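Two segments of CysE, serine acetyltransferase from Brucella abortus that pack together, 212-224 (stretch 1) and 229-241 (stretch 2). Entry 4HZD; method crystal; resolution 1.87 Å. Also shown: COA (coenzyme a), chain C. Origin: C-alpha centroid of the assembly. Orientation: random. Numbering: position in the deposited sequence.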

# COMPACT_ATOMS: atom_id res chain seq x y z
N ILE A 212 32.79 14.37 -14.76
CA ILE A 212 32.04 14.20 -15.99
C ILE A 212 30.78 15.05 -15.97
O ILE A 212 29.86 14.83 -15.14
CB ILE A 212 31.71 12.72 -16.26
CG1 ILE A 212 32.95 11.83 -16.00
CG2 ILE A 212 31.08 12.54 -17.65
CD1 ILE A 212 32.74 10.34 -16.23
N GLY A 213 30.76 16.02 -16.89
CA GLY A 213 29.70 17.02 -16.97
C GLY A 213 28.37 16.49 -17.49
O GLY A 213 28.32 15.39 -18.06
N ALA A 214 27.30 17.29 -17.33
CA ALA A 214 25.93 16.85 -17.64
C ALA A 214 25.74 16.46 -19.08
O ALA A 214 26.16 17.18 -20.00
CB ALA A 214 24.90 17.92 -17.27
N GLY A 215 25.07 15.33 -19.29
CA GLY A 215 24.76 14.89 -20.65
C GLY A 215 25.90 14.33 -21.48
O GLY A 215 25.70 14.04 -22.65
N ALA A 216 27.11 14.18 -20.90
CA ALA A 216 28.22 13.61 -21.65
C ALA A 216 27.99 12.13 -22.02
O ALA A 216 27.47 11.35 -21.20
CB ALA A 216 29.51 13.75 -20.85
N LYS A 217 28.34 11.75 -23.26
CA LYS A 217 28.40 10.35 -23.65
C LYS A 217 29.85 9.92 -23.83
O LYS A 217 30.59 10.52 -24.64
CB LYS A 217 27.65 10.07 -24.97
CG LYS A 217 26.54 11.05 -25.30
CD LYS A 217 25.23 10.71 -24.62
CE LYS A 217 24.26 11.87 -24.81
NZ LYS A 217 23.57 12.16 -23.52
N ILE A 218 30.27 8.89 -23.09
CA ILE A 218 31.62 8.36 -23.19
C ILE A 218 31.43 6.92 -23.70
O ILE A 218 30.76 6.09 -23.05
CB ILE A 218 32.38 8.46 -21.87
CG1 ILE A 218 32.37 9.93 -21.37
CG2 ILE A 218 33.81 7.97 -22.02
CD1 ILE A 218 32.97 10.14 -19.99
N LEU A 219 31.95 6.64 -24.91
CA LEU A 219 31.53 5.40 -25.63
C LEU A 219 32.70 4.57 -26.08
O LEU A 219 33.53 5.07 -26.82
CB LEU A 219 30.66 5.71 -26.84
CG LEU A 219 29.47 6.64 -26.64
CD1 LEU A 219 28.86 6.93 -28.00
CD2 LEU A 219 28.47 6.01 -25.68
N GLY A 220 32.73 3.31 -25.67
CA GLY A 220 33.80 2.38 -26.05
C GLY A 220 34.65 1.97 -24.87
O GLY A 220 34.54 2.54 -23.79
N ASN A 221 35.48 0.96 -25.09
CA ASN A 221 36.54 0.60 -24.16
C ASN A 221 37.71 1.62 -24.25
O ASN A 221 38.78 1.33 -24.80
CB ASN A 221 37.01 -0.82 -24.44
CG ASN A 221 37.97 -1.31 -23.40
OD1 ASN A 221 38.07 -0.73 -22.32
ND2 ASN A 221 38.71 -2.37 -23.72
N ILE A 222 37.45 2.81 -23.72
CA ILE A 222 38.38 3.92 -23.77
C ILE A 222 38.64 4.34 -22.34
O ILE A 222 37.90 3.98 -21.42
CB ILE A 222 37.87 5.10 -24.67
CG1 ILE A 222 36.55 5.71 -24.13
CG2 ILE A 222 37.72 4.65 -26.13
CD1 ILE A 222 36.07 6.95 -24.87
N GLN A 223 39.72 5.07 -22.13
CA GLN A 223 40.09 5.54 -20.81
C GLN A 223 39.92 7.05 -20.71
O GLN A 223 40.28 7.78 -21.64
CB GLN A 223 41.55 5.16 -20.55
CG GLN A 223 42.05 5.48 -19.15
CD GLN A 223 43.51 5.08 -18.94
OE1 GLN A 223 43.81 4.04 -18.36
NE2 GLN A 223 44.42 5.90 -19.45
N VAL A 224 39.35 7.53 -19.59
CA VAL A 224 39.43 8.95 -19.24
C VAL A 224 40.52 9.06 -18.19
O VAL A 224 40.41 8.52 -17.08
CB VAL A 224 38.09 9.56 -18.78
CG1 VAL A 224 38.26 11.04 -18.46
CG2 VAL A 224 37.03 9.37 -19.86
N LYS A 229 38.62 16.37 -16.98
CA LYS A 229 37.25 16.86 -16.92
C LYS A 229 36.55 16.79 -18.28
O LYS A 229 37.11 17.17 -19.31
CB LYS A 229 37.20 18.29 -16.37
CG LYS A 229 37.73 18.46 -14.96
CD LYS A 229 37.93 19.94 -14.65
CE LYS A 229 38.31 20.19 -13.19
NZ LYS A 229 39.10 19.06 -12.61
N ILE A 230 35.32 16.29 -18.26
CA ILE A 230 34.50 16.18 -19.47
C ILE A 230 33.41 17.23 -19.41
O ILE A 230 32.50 17.18 -18.56
CB ILE A 230 33.93 14.74 -19.69
CG1 ILE A 230 34.99 13.65 -19.44
CG2 ILE A 230 33.24 14.59 -21.06
CD1 ILE A 230 36.05 13.45 -20.51
N ALA A 231 33.50 18.22 -20.29
CA ALA A 231 32.52 19.32 -20.30
C ALA A 231 31.10 18.82 -20.57
O ALA A 231 30.92 17.75 -21.15
CB ALA A 231 32.91 20.38 -21.32
N ALA A 232 30.10 19.61 -20.18
CA ALA A 232 28.70 19.20 -20.36
C ALA A 232 28.48 18.94 -21.85
O ALA A 232 29.04 19.66 -22.70
CB ALA A 232 27.75 20.30 -19.90
N GLY A 233 27.71 17.91 -22.16
CA GLY A 233 27.34 17.62 -23.55
C GLY A 233 28.41 17.07 -24.49
O GLY A 233 28.13 16.87 -25.67
N SER A 234 29.62 16.81 -24.00
CA SER A 234 30.66 16.15 -24.82
C SER A 234 30.30 14.72 -25.32
O SER A 234 29.70 13.93 -24.58
CB SER A 234 31.97 16.07 -24.05
OG SER A 234 32.43 17.36 -23.69
N VAL A 235 30.67 14.41 -26.56
CA VAL A 235 30.68 13.00 -27.00
C VAL A 235 32.13 12.50 -27.13
O VAL A 235 32.90 13.02 -27.93
CB VAL A 235 29.88 12.75 -28.29
CG1 VAL A 235 29.95 11.28 -28.67
CG2 VAL A 235 28.44 13.18 -28.12
N VAL A 236 32.48 11.51 -26.34
CA VAL A 236 33.86 11.12 -26.14
C VAL A 236 34.08 9.73 -26.71
O VAL A 236 33.48 8.74 -26.23
CB VAL A 236 34.26 11.21 -24.65
CG1 VAL A 236 35.72 10.87 -24.46
CG2 VAL A 236 34.00 12.63 -24.13
N LEU A 237 34.90 9.67 -27.75
CA LEU A 237 35.06 8.45 -28.54
C LEU A 237 36.49 7.94 -28.54
O LEU A 237 36.75 6.85 -29.03
CB LEU A 237 34.56 8.65 -29.99
CG LEU A 237 33.13 9.17 -30.20
CD1 LEU A 237 32.94 9.50 -31.68
CD2 LEU A 237 32.05 8.19 -29.72
N LYS A 238 37.41 8.73 -27.99
CA LYS A 238 38.82 8.35 -27.93
C LYS A 238 39.32 8.56 -26.52
O LYS A 238 38.78 9.42 -25.82
CB LYS A 238 39.64 9.16 -28.95
CG LYS A 238 39.09 9.01 -30.37
CD LYS A 238 40.13 8.50 -31.37
CE LYS A 238 40.47 9.57 -32.39
NZ LYS A 238 40.56 10.87 -31.67
N SER A 239 40.33 7.78 -26.10
CA SER A 239 40.88 7.89 -24.74
C SER A 239 41.33 9.31 -24.42
O SER A 239 41.85 10.01 -25.28
CB SER A 239 42.02 6.90 -24.49
OG SER A 239 41.56 5.55 -24.45
N VAL A 240 41.09 9.76 -23.19
CA VAL A 240 41.44 11.12 -22.80
C VAL A 240 42.66 11.05 -21.87
O VAL A 240 42.63 10.31 -20.90
CB VAL A 240 40.25 11.82 -22.10
CG1 VAL A 240 40.66 13.19 -21.58
CG2 VAL A 240 39.04 11.94 -23.04
N PRO A 241 43.76 11.78 -22.18
CA PRO A 241 44.96 11.77 -21.31
C PRO A 241 44.69 12.39 -19.95
O PRO A 241 43.66 13.05 -19.77
CB PRO A 241 45.98 12.62 -22.08
CG PRO A 241 45.19 13.39 -23.10
CD PRO A 241 43.96 12.59 -23.41
N1A COA C . 30.84 22.47 -24.86
C2A COA C . 31.55 22.99 -25.89
N3A COA C . 32.61 23.81 -25.72
C4A COA C . 33.00 24.18 -24.47
C5A COA C . 32.27 23.67 -23.29
C6A COA C . 31.13 22.76 -23.57
N6A COA C . 30.39 22.22 -22.56
N7A COA C . 32.88 24.20 -22.21
C8A COA C . 33.91 24.98 -22.64
N9A COA C . 33.97 24.96 -23.99
C1B COA C . 34.94 25.68 -24.87
C2B COA C . 34.70 27.18 -24.88
O2B COA C . 33.67 27.54 -25.80
C3B COA C . 36.06 27.71 -25.29
O3B COA C . 36.16 27.76 -26.73
P3B COA C . 36.82 29.02 -27.52
O7A COA C . 38.13 29.22 -26.79
O8A COA C . 35.81 30.15 -27.35
O9A COA C . 36.94 28.56 -28.96
C4B COA C . 37.04 26.69 -24.71
O4B COA C . 36.30 25.48 -24.48
C5B COA C . 37.65 27.15 -23.39
O5B COA C . 36.62 27.32 -22.41
P1A COA C . 36.92 27.43 -20.83
O1A COA C . 35.60 27.75 -20.15
O2A COA C . 38.11 28.34 -20.63
O3A COA C . 37.37 25.91 -20.46
P2A COA C . 37.20 25.22 -19.01
O4A COA C . 37.36 26.29 -17.96
O5A COA C . 38.08 23.99 -18.94
O6A COA C . 35.65 24.73 -19.01
CBP COA C . 34.14 22.93 -18.22
CCP COA C . 35.01 24.15 -17.87
CDP COA C . 34.30 22.58 -19.69
CEP COA C . 34.64 21.77 -17.36
CAP COA C . 32.66 23.28 -17.89
OAP COA C . 32.22 24.47 -18.59
C9P COA C . 31.66 22.17 -18.17
O9P COA C . 30.94 22.19 -19.16
N8P COA C . 31.62 21.20 -17.25
C7P COA C . 30.41 20.53 -16.83
C6P COA C . 29.70 21.24 -15.68
C5P COA C . 28.28 20.72 -15.57
O5P COA C . 27.92 19.75 -16.23
N4P COA C . 27.49 21.40 -14.72
C3P COA C . 26.05 21.23 -14.56
C2P COA C . 25.57 21.82 -13.24
S1P COA C . 23.92 21.17 -12.87

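The two stretches pair in short parallel segments, at Ile212 with Ile230 and at Lys217 and Ile218 with Val235 and Val236, joined by turns and loops, and backbone hydrogen bonds provide most of the polar contact. Lys217 bonds through both its N and its O to the residues flanking Val235, as parallel pairing requires: its N donates to Ser234 O (2.9 Å) and its O accepts from Val236 N (2.7 Å), while Leu219 N continues the ladder to Val236 O (2.9 Å). At the turns, Gly213 N donates to Ile230 O (2.7 Å), and Gly233 N to Ala214 O (2.8 Å) links the two type II turns, Gly213 to Ala216 and Ala231 to Ser234; the backbone N atoms of Ala214 and Ala232 bond coenzyme A. A CB on Gly213 would clash with Ile230 O and Ala232 N; Gly215 and Gly233 adopt positive phi, which favours glycine.

Beyond Ile218 the register shifts by two. Here a side chain enters the pattern, with Gln223 N donating to Ser239 OG (3.0 Å), before Val240 N returns to Gln223 O (2.6 Å).

Apolar packing centres on Ile230, whose CG2 meets Ala216 CB (3.8 Å) and whose CD1 reaches Val224 CG1 (3.9 Å). Ile218 CG1 packs on Val236 CB (4.0 Å), and Ile222 CD1 approaches Val236 CG1 (4.0 Å).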